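Local coordinates for MP-4 (Mucuna pruriens, PDB 5DSS), which contributes to snake venom neutralization by the seeds through cross-reactive antibodies that it elicits, and belongs to the Kunitz-type trypsin inhibitor family, at residues L80-T85 with G126-E131; G19-M24 with F178-G183; N89-R94 with V110-S115. All blocks are in the same frame, centred on the assembly; numbering follows the deposited sequence.

The three contacts are nested along one chain: contact 2 joins segments near the two ends, contact 1 lies inside that loop and contact 3 inside contact 1. Contact 1 is the buried one, about 7 Å from chain centre to contact centre, and depends on apolar side chains and one backbone hydrogen bond. Contacts 2 and 3 are partly buried and farther out. Contact 2 is a strand pair with its own backbone bonds, whereas contact 3 sets a loop against glycine-rich chain with a single weak bond. Residues 80-85 and 89-94 share the long loop between strands 62-63 and 97-99; Thr85 packs on Lys20, and Glu83 makes a long, weak ion pair with Arg94.

Contact 1: L80-T85 with G126-E131; sequences LNIEFT and GGFYGE
Leu80 and Phe128 meet first through their backbones. The amide of Phe128 donates to the carbonyl of Leu80, with N and O 3.0 Å apart and an N-H...O angle of 148°. The hydrogen bond between residues 80-85 and 126-131 is a single one, and the other contacts are packing.

Apolar packing builds on that bond. The CD1 methyl of Leu80 comes up beside the side-chain base of Phe128, 4.5 Å from its CB, a loose approach. Two residues on, Ile82 points its CG2 branch at one side of the Phe128 ring, near CD2 and CE2. The modelled separation is shorter than carbon atoms can sit, so only the neighbourhood of the two groups, and not their spacing, should be relied on. With CG1 anti to the backbone N (chi1 172°), the longer branch of Ile82 leads away, and CG2 is then the branch on the ring's side.

Polar side-chain packing is slight. The Asn81 amide lies alongside the glycines that open strand 126-130: its OD1 is 3.9 Å from the carbonyl O of Gly126, and its ND2 is 4.3 Å from CA of Gly127. These are packing distances against bare backbone.

The contact lies in the interior of what the family identifies as a beta-trefoil. On one side, strand 126-130 pairs with strand 142-146, Gly127 bonding to the backbone of Cys145 while the Phe128 ring meets Phe144 edge-to-face. On the other, Leu80 packs on His17 and Phe64, and the backbone of Ile82 bonds to Trp96, just before strand 97-99.

Contact 2: G19-M24 with F178-G183; sequences GKYYIM and FEKAGG
Tyr22 and Glu179 exchange backbone hydrogen bonds. The Glu179 amide N lies 3.0 Å from the Tyr22 carbonyl O, nearly straight at 164°; the return bond, from Tyr22 N to Glu179 O, is weak and bent. The adjacent pair places Ile23 and Phe178 on the same face, their side chains side by side and pointing the same way, with CG2 of Ile23 3.9 Å from CE1 of Phe178. On the other side of the Tyr22-Glu179 pair, the Tyr21 ring takes Lys180 over one face in a CH-pi contact: CA of Lys180 sits 3.8 Å from the ring centroid, 18° off the normal. CG of Tyr21 is anti to the carbonyl carbon (chi1 -62°), which lays the ring beneath that CA, while CB of Phe178 stands at its edge, 4.2 Å from CD2 of Tyr21.

Strands 20-24 and 177-180 run antiparallel and bring the first and last strands of the chain together, the closure expected of a beta-trefoil. Beyond the pairing, CB of Ala181 packs 3.5 Å from CB of Lys20. The placing of the Lys180 side-chain end is doubtful.

In the second shell, the Tyr21 hydroxyl is hydrogen-bonded to the amide of Leu16, fixing the far end of the ring. Leu15 packs on both Tyr21 and Phe178, and Val62 of the neighbouring strand packs on Ile23.

Contact 3: N89-R94 with V110-S115; sequences NCAENR and VGIGGS
Ile112 reaches into the bend of residues 91-94 and has more surface buried here than any other residue of the contact. Its CD1 methyl points between CB of Ala91 and the carbonyl of Asn93; both modelled approaches are too short to rely on. Farther back on the side chain, CB of Ile112 lies 3.9 Å from the carbonyl O of Arg94, against the backbone of the loop. Val49 and Pro88 also pack on Ile112.

Gly113 follows with its backbone alongside the loop. Its N is 3.1 Å from the carbonyl O of Asn93, a weak hydrogen bond bent to 126°, and the OD1 atom of Asn93 also comes near this N, at 3.5 Å. Having no side chain, Gly113 lets its CA come against CB of Ala91, at 3.7 Å, with the backbone in a positive-phi conformation (96°).

Glu92 buries a similar area, through the aliphatic part of its side chain. CG, anti to the carbonyl carbon, and CB both lie along the next glycine, CB being 3.6 Å from Gly114 N. Its carboxylate end lies near Ser115, with CD of Glu92 4.3 Å from the hydroxyl OG.

Strand 109-111 is thus continued by a glycine-rich turn laid against the loop. The Cys90-Cys45 disulfide next to Ala91 ties this loop covalently to the chain just ahead of strand 49-51. With one weak hydrogen bond and otherwise mainly van der Waals contact, the interface itself supplies little directional hold.

Contact 1: L80-T85 with G126-E131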
loop_
_atom_site.group_PDB
_atom_site.type_symbol
_atom_site.label_atom_id
_atom_site.label_comp_id
_atom_site.label_asym_id
_atom_site.label_seq_id
_atom_site.Cartn_x
_atom_site.Cartn_y
_atom_site.Cartn_z
ATOM N N LEU A 80 -5.417 -6.750 7.491
ATOM C CA LEU A 80 -6.015 -6.913 6.162
ATOM C C LEU A 80 -5.051 -7.179 5.055
ATOM O O LEU A 80 -3.858 -6.890 5.165
ATOM C CB LEU A 80 -6.951 -5.789 5.754
ATOM C CG LEU A 80 -6.670 -4.336 6.076
ATOM C CD1 LEU A 80 -5.758 -3.696 5.044
ATOM C CD2 LEU A 80 -8.056 -3.718 6.080
ATOM N N ASN A 81 -5.585 -7.700 3.963
ATOM C CA ASN A 81 -4.763 -7.921 2.793
ATOM C C ASN A 81 -5.222 -7.056 1.649
ATOM O O ASN A 81 -6.389 -7.076 1.206
ATOM C CB ASN A 81 -4.634 -9.403 2.443
ATOM C CG ASN A 81 -3.492 -10.046 3.193
ATOM O OD1 ASN A 81 -2.341 -10.028 2.730
ATOM N ND2 ASN A 81 -3.782 -10.575 4.389
ATOM N N ILE A 82 -4.271 -6.279 1.177
ATOM C CA ILE A 82 -4.578 -5.321 0.173
ATOM C C ILE A 82 -4.068 -5.766 -1.216
ATOM O O ILE A 82 -3.100 -6.540 -1.346
ATOM C CB ILE A 82 -4.096 -3.930 0.667
ATOM C CG1 ILE A 82 -4.211 -2.900 -0.440
ATOM C CG2 ILE A 82 -2.718 -4.016 1.315
ATOM C CD1 ILE A 82 -5.663 -2.521 -0.657
ATOM N N GLU A 83 -4.780 -5.304 -2.242
ATOM C CA GLU A 83 -4.491 -5.611 -3.632
ATOM C C GLU A 83 -5.173 -4.567 -4.529
ATOM O O GLU A 83 -6.171 -3.939 -4.144
ATOM C CB GLU A 83 -5.092 -6.965 -3.972
ATOM C CG GLU A 83 -5.339 -7.878 -2.782
ATOM C CD GLU A 83 -5.936 -9.197 -3.205
ATOM O OE1 GLU A 83 -7.049 -9.155 -3.771
ATOM O OE2 GLU A 83 -5.300 -10.256 -2.972
ATOM N N PHE A 84 -4.632 -4.390 -5.735
ATOM C CA PHE A 84 -5.229 -3.502 -6.748
ATOM C C PHE A 84 -6.430 -4.230 -7.323
ATOM O O PHE A 84 -6.649 -5.412 -7.043
ATOM C CB PHE A 84 -4.255 -3.213 -7.897
ATOM C CG PHE A 84 -3.249 -2.150 -7.602
ATOM C CD1 PHE A 84 -3.637 -0.833 -7.441
ATOM C CD2 PHE A 84 -1.906 -2.451 -7.517
ATOM C CE1 PHE A 84 -2.694 0.168 -7.205
ATOM C CE2 PHE A 84 -0.972 -1.466 -7.273
ATOM C CZ PHE A 84 -1.359 -0.155 -7.115
ATOM N N THR A 85 -7.179 -3.521 -8.159
ATOM C CA THR A 85 -8.396 -4.055 -8.756
ATOM C C THR A 85 -8.213 -4.793 -10.080
ATOM O O THR A 85 -9.160 -5.430 -10.541
ATOM C CB THR A 85 -9.398 -2.932 -8.939
ATOM O OG1 THR A 85 -9.697 -2.390 -7.651
ATOM C CG2 THR A 85 -10.661 -3.435 -9.589
ATOM N N GLY A 126 3.032 -11.962 5.786
ATOM C CA GLY A 126 2.423 -11.028 6.700
ATOM C C GLY A 126 1.129 -10.338 6.279
ATOM O O GLY A 126 0.771 -10.318 5.105
ATOM N N GLY A 127 0.461 -9.766 7.289
ATOM C CA GLY A 127 -0.780 -9.044 7.110
ATOM C C GLY A 127 -0.553 -7.584 7.413
ATOM O O GLY A 127 0.241 -7.220 8.289
ATOM N N PHE A 128 -1.249 -6.736 6.674
ATOM C CA PHE A 128 -1.026 -5.313 6.776
ATOM C C PHE A 128 -1.767 -4.676 7.951
ATOM O O PHE A 128 -2.315 -5.370 8.775
ATOM C CB PHE A 128 -1.409 -4.644 5.470
ATOM C CG PHE A 128 -0.260 -4.302 4.592
ATOM C CD1 PHE A 128 0.868 -3.665 5.106
ATOM C CD2 PHE A 128 -0.346 -4.514 3.217
ATOM C CE1 PHE A 128 1.933 -3.275 4.284
ATOM C CE2 PHE A 128 0.701 -4.127 2.371
ATOM C CZ PHE A 128 1.854 -3.516 2.913
ATOM N N TYR A 129 -1.755 -3.345 8.007
ATOM C CA TYR A 129 -2.423 -2.563 9.043
ATOM C C TYR A 129 -2.613 -1.110 8.588
ATOM O O TYR A 129 -2.442 -0.823 7.406
ATOM C CB TYR A 129 -1.615 -2.634 10.348
ATOM C CG TYR A 129 -2.081 -3.725 11.271
ATOM C CD1 TYR A 129 -3.358 -3.714 11.775
ATOM C CD2 TYR A 129 -1.247 -4.795 11.607
ATOM C CE1 TYR A 129 -3.788 -4.720 12.605
ATOM C CE2 TYR A 129 -1.674 -5.808 12.442
ATOM C CZ TYR A 129 -2.940 -5.754 12.936
ATOM O OH TYR A 129 -3.402 -6.738 13.754
ATOM N N GLY A 130 -2.973 -0.195 9.495
ATOM C CA GLY A 130 -2.948 1.223 9.119
ATOM C C GLY A 130 -3.542 2.293 10.010
ATOM O O GLY A 130 -4.088 2.002 11.048
ATOM N N GLU A 131 -3.404 3.541 9.567
ATOM C CA GLU A 131 -4.029 4.754 10.136
ATOM C C GLU A 131 -3.231 5.710 11.049
ATOM O O GLU A 131 -2.337 5.346 11.825
#

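Contact 2: G19-M24 with F178-G183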
loop_
_atom_site.group_PDB
_atom_site.type_symbol
_atom_site.label_atom_id
_atom_site.label_comp_id
_atom_site.label_asym_id
_atom_site.label_seq_id
_atom_site.Cartn_x
_atom_site.Cartn_y
_atom_site.Cartn_z
ATOM N N GLY A 19 -14.113 -2.421 -0.770
ATOM C CA GLY A 19 -14.450 -1.158 -1.356
ATOM C C GLY A 19 -13.208 -0.697 -2.071
ATOM O O GLY A 19 -12.117 -0.711 -1.486
ATOM N N LYS A 20 -13.371 -0.283 -3.328
ATOM C CA LYS A 20 -12.276 0.251 -4.131
ATOM C C LYS A 20 -11.989 1.692 -3.775
ATOM O O LYS A 20 -12.895 2.508 -3.743
ATOM C CB LYS A 20 -12.630 0.160 -5.603
ATOM C CG LYS A 20 -12.803 -1.247 -6.129
ATOM C CD LYS A 20 -13.944 -1.224 -7.106
ATOM C CE LYS A 20 -13.923 0.081 -7.897
ATOM N NZ LYS A 20 -15.043 0.267 -8.868
ATOM N N TYR A 21 -10.716 1.990 -3.525
ATOM C CA TYR A 21 -10.263 3.327 -3.171
ATOM C C TYR A 21 -9.009 3.706 -3.926
ATOM O O TYR A 21 -8.530 2.959 -4.751
ATOM C CB TYR A 21 -9.998 3.406 -1.663
ATOM C CG TYR A 21 -11.213 3.166 -0.805
ATOM C CD1 TYR A 21 -12.102 2.150 -1.101
ATOM C CD2 TYR A 21 -11.481 3.959 0.307
ATOM C CE1 TYR A 21 -13.233 1.918 -0.318
ATOM C CE2 TYR A 21 -12.615 3.730 1.094
ATOM C CZ TYR A 21 -13.480 2.697 0.776
ATOM O OH TYR A 21 -14.595 2.438 1.522
ATOM N N TYR A 22 -8.508 4.903 -3.666
ATOM C CA TYR A 22 -7.273 5.374 -4.266
ATOM C C TYR A 22 -6.549 5.930 -3.069
ATOM O O TYR A 22 -7.166 6.251 -2.057
ATOM C CB TYR A 22 -7.491 6.553 -5.227
ATOM C CG TYR A 22 -8.196 6.326 -6.557
ATOM C CD1 TYR A 22 -7.521 5.805 -7.642
ATOM C CD2 TYR A 22 -9.525 6.703 -6.729
ATOM C CE1 TYR A 22 -8.159 5.641 -8.854
ATOM C CE2 TYR A 22 -10.165 6.549 -7.918
ATOM C CZ TYR A 22 -9.489 6.018 -8.985
ATOM O OH TYR A 22 -10.146 5.851 -10.199
ATOM N N ILE A 23 -5.266 6.002 -3.171
ATOM C CA ILE A 23 -4.459 6.621 -2.152
ATOM C C ILE A 23 -3.632 7.768 -2.775
ATOM O O ILE A 23 -2.717 7.524 -3.530
ATOM C CB ILE A 23 -3.571 5.549 -1.476
ATOM C CG1 ILE A 23 -4.211 4.184 -1.607
ATOM C CG2 ILE A 23 -3.359 5.845 -0.010
ATOM C CD1 ILE A 23 -3.340 3.098 -1.093
ATOM N N MET A 24 -3.980 9.018 -2.442
ATOM C CA MET A 24 -3.249 10.199 -2.924
ATOM C C MET A 24 -2.035 10.554 -2.065
ATOM O O MET A 24 -1.837 9.973 -0.997
ATOM C CB MET A 24 -4.189 11.394 -3.132
ATOM C CG MET A 24 -4.438 11.672 -4.608
ATOM S SD MET A 24 -6.170 11.864 -5.118
ATOM C CE MET A 24 -6.669 10.174 -5.458
ATOM N N PHE A 178 -7.450 8.858 1.386
ATOM C CA PHE A 178 -8.201 7.811 0.704
ATOM C C PHE A 178 -9.424 8.324 -0.049
ATOM O O PHE A 178 -10.254 9.085 0.491
ATOM C CB PHE A 178 -8.661 6.774 1.702
ATOM C CG PHE A 178 -7.549 6.112 2.438
ATOM C CD1 PHE A 178 -6.867 5.059 1.868
ATOM C CD2 PHE A 178 -7.208 6.524 3.720
ATOM C CE1 PHE A 178 -5.863 4.428 2.559
ATOM C CE2 PHE A 178 -6.198 5.897 4.415
ATOM C CZ PHE A 178 -5.520 4.848 3.834
ATOM N N GLU A 179 -9.542 7.877 -1.291
ATOM C CA GLU A 179 -10.613 8.308 -2.168
ATOM C C GLU A 179 -11.303 7.046 -2.605
ATOM O O GLU A 179 -10.760 6.305 -3.422
ATOM C CB GLU A 179 -9.986 9.020 -3.371
ATOM C CG GLU A 179 -10.848 9.995 -4.172
ATOM C CD GLU A 179 -10.263 10.146 -5.578
ATOM O OE1 GLU A 179 -9.351 9.355 -5.885
ATOM O OE2 GLU A 179 -10.655 11.025 -6.376
ATOM N N LYS A 180 -12.484 6.781 -2.045
ATOM C CA LYS A 180 -13.287 5.657 -2.491
ATOM C C LYS A 180 -13.357 5.802 -4.040
ATOM O O LYS A 180 -13.236 6.901 -4.569
ATOM C CB LYS A 180 -14.697 5.731 -1.879
ATOM C CG LYS A 180 -15.721 4.797 -2.516
ATOM C CD LYS A 180 -15.247 3.340 -2.522
ATOM C CE LYS A 180 -16.274 2.416 -3.173
ATOM N NZ LYS A 180 -15.751 1.085 -3.591
ATOM N N ALA A 181 -13.535 4.691 -4.745
ATOM C CA ALA A 181 -13.562 4.718 -6.200
ATOM C C ALA A 181 -14.962 4.885 -6.766
ATOM O O ALA A 181 -15.151 4.787 -7.974
ATOM C CB ALA A 181 -12.918 3.464 -6.757
ATOM N N GLY A 182 -15.930 5.144 -5.887
ATOM C CA GLY A 182 -17.321 5.315 -6.274
ATOM C C GLY A 182 -18.131 4.073 -5.948
ATOM O O GLY A 182 -17.627 3.161 -5.293
ATOM N N GLY A 183 -19.366 4.017 -6.443
ATOM C CA GLY A 183 -20.224 2.858 -6.250
ATOM C C GLY A 183 -21.521 3.073 -5.490
ATOM O O GLY A 183 -21.819 4.162 -5.002
#

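Contact 3: N89-R94 with V110-S115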
loop_
_atom_site.group_PDB
_atom_site.type_symbol
_atom_site.label_atom_id
_atom_site.label_comp_id
_atom_site.label_asym_id
_atom_site.label_seq_id
_atom_site.Cartn_x
_atom_site.Cartn_y
_atom_site.Cartn_z
ATOM N N ASN A 89 -1.395 -8.817 -16.488
ATOM C CA ASN A 89 -1.933 -10.163 -16.639
ATOM C C ASN A 89 -1.000 -11.271 -16.141
ATOM O O ASN A 89 -1.452 -12.384 -15.824
ATOM C CB ASN A 89 -2.422 -10.405 -18.075
ATOM C CG ASN A 89 -3.675 -9.605 -18.391
ATOM O OD1 ASN A 89 -3.870 -8.506 -17.855
ATOM N ND2 ASN A 89 -4.538 -10.150 -19.250
ATOM N N CYS A 90 0.280 -10.947 -16.028
ATOM C CA CYS A 90 1.304 -11.979 -15.859
ATOM C C CYS A 90 1.994 -12.226 -14.554
ATOM O O CYS A 90 2.687 -13.227 -14.394
ATOM C CB CYS A 90 2.342 -11.839 -16.969
ATOM S SG CYS A 90 3.973 -12.294 -16.391
ATOM N N ALA A 91 1.795 -11.322 -13.625
ATOM C CA ALA A 91 2.140 -11.633 -12.274
ATOM C C ALA A 91 0.960 -12.485 -11.805
ATOM O O ALA A 91 -0.141 -12.402 -12.354
ATOM C CB ALA A 91 2.291 -10.354 -11.474
ATOM N N GLU A 92 1.212 -13.341 -10.830
ATOM C CA GLU A 92 0.190 -14.239 -10.320
ATOM C C GLU A 92 -1.023 -13.522 -9.660
ATOM O O GLU A 92 -2.143 -13.633 -10.149
ATOM C CB GLU A 92 0.839 -15.263 -9.390
ATOM C CG GLU A 92 2.111 -15.866 -9.972
ATOM C CD GLU A 92 2.061 -17.388 -10.049
ATOM O OE1 GLU A 92 1.575 -18.030 -9.087
ATOM O OE2 GLU A 92 2.496 -17.943 -11.084
ATOM N N ASN A 93 -0.811 -12.756 -8.595
ATOM C CA ASN A 93 -1.915 -11.994 -8.026
ATOM C C ASN A 93 -1.606 -10.522 -7.938
ATOM O O ASN A 93 -0.537 -10.074 -8.342
ATOM C CB ASN A 93 -2.347 -12.544 -6.660
ATOM C CG ASN A 93 -1.244 -12.542 -5.641
ATOM O OD1 ASN A 93 -0.116 -12.144 -5.913
ATOM N ND2 ASN A 93 -1.564 -13.009 -4.450
ATOM N N ARG A 94 -2.539 -9.758 -7.404
ATOM C CA ARG A 94 -2.323 -8.332 -7.255
ATOM C C ARG A 94 -1.994 -7.989 -5.805
ATOM O O ARG A 94 -1.679 -6.815 -5.486
ATOM C CB ARG A 94 -3.583 -7.598 -7.703
ATOM C CG ARG A 94 -4.240 -8.289 -8.877
ATOM C CD ARG A 94 -5.755 -8.220 -8.824
ATOM N NE ARG A 94 -6.317 -9.114 -7.822
ATOM C CZ ARG A 94 -7.616 -9.282 -7.624
ATOM N NH1 ARG A 94 -8.492 -8.618 -8.371
ATOM N NH2 ARG A 94 -8.041 -10.117 -6.687
ATOM N N VAL A 110 7.586 -3.135 -2.122
ATOM C CA VAL A 110 6.164 -3.386 -2.384
ATOM C C VAL A 110 6.012 -4.351 -3.569
ATOM O O VAL A 110 6.395 -4.041 -4.707
ATOM C CB VAL A 110 5.429 -2.061 -2.716
ATOM C CG1 VAL A 110 5.826 -1.550 -4.110
ATOM C CG2 VAL A 110 3.926 -2.227 -2.586
ATOM N N GLY A 111 5.460 -5.525 -3.324
ATOM C CA GLY A 111 5.407 -6.492 -4.389
ATOM C C GLY A 111 4.079 -7.121 -4.707
ATOM O O GLY A 111 3.444 -7.656 -3.818
ATOM N N ILE A 112 3.684 -7.063 -5.982
ATOM C CA ILE A 112 2.526 -7.791 -6.495
ATOM C C ILE A 112 3.118 -9.024 -7.185
ATOM O O ILE A 112 4.279 -8.996 -7.590
ATOM C CB ILE A 112 1.643 -6.926 -7.463
ATOM C CG1 ILE A 112 2.071 -7.049 -8.945
ATOM C CG2 ILE A 112 1.614 -5.464 -7.045
ATOM C CD1 ILE A 112 1.222 -7.992 -9.791
ATOM N N GLY A 113 2.338 -10.098 -7.316
ATOM C CA GLY A 113 2.826 -11.343 -7.913
ATOM C C GLY A 113 3.291 -12.313 -6.842
ATOM O O GLY A 113 3.753 -11.892 -5.761
ATOM N N GLY A 114 3.178 -13.600 -7.196
ATOM C CA GLY A 114 3.488 -14.742 -6.332
ATOM C C GLY A 114 4.844 -15.395 -6.268
ATOM O O GLY A 114 5.103 -16.255 -5.433
ATOM N N SER A 115 5.741 -15.163 -7.228
ATOM C CA SER A 115 7.131 -15.741 -7.294
ATOM C C SER A 115 7.712 -14.334 -7.614
ATOM O O SER A 115 7.029 -13.300 -7.569
ATOM C CB SER A 115 7.308 -16.608 -8.540
ATOM O OG SER A 115 6.160 -17.378 -8.866
#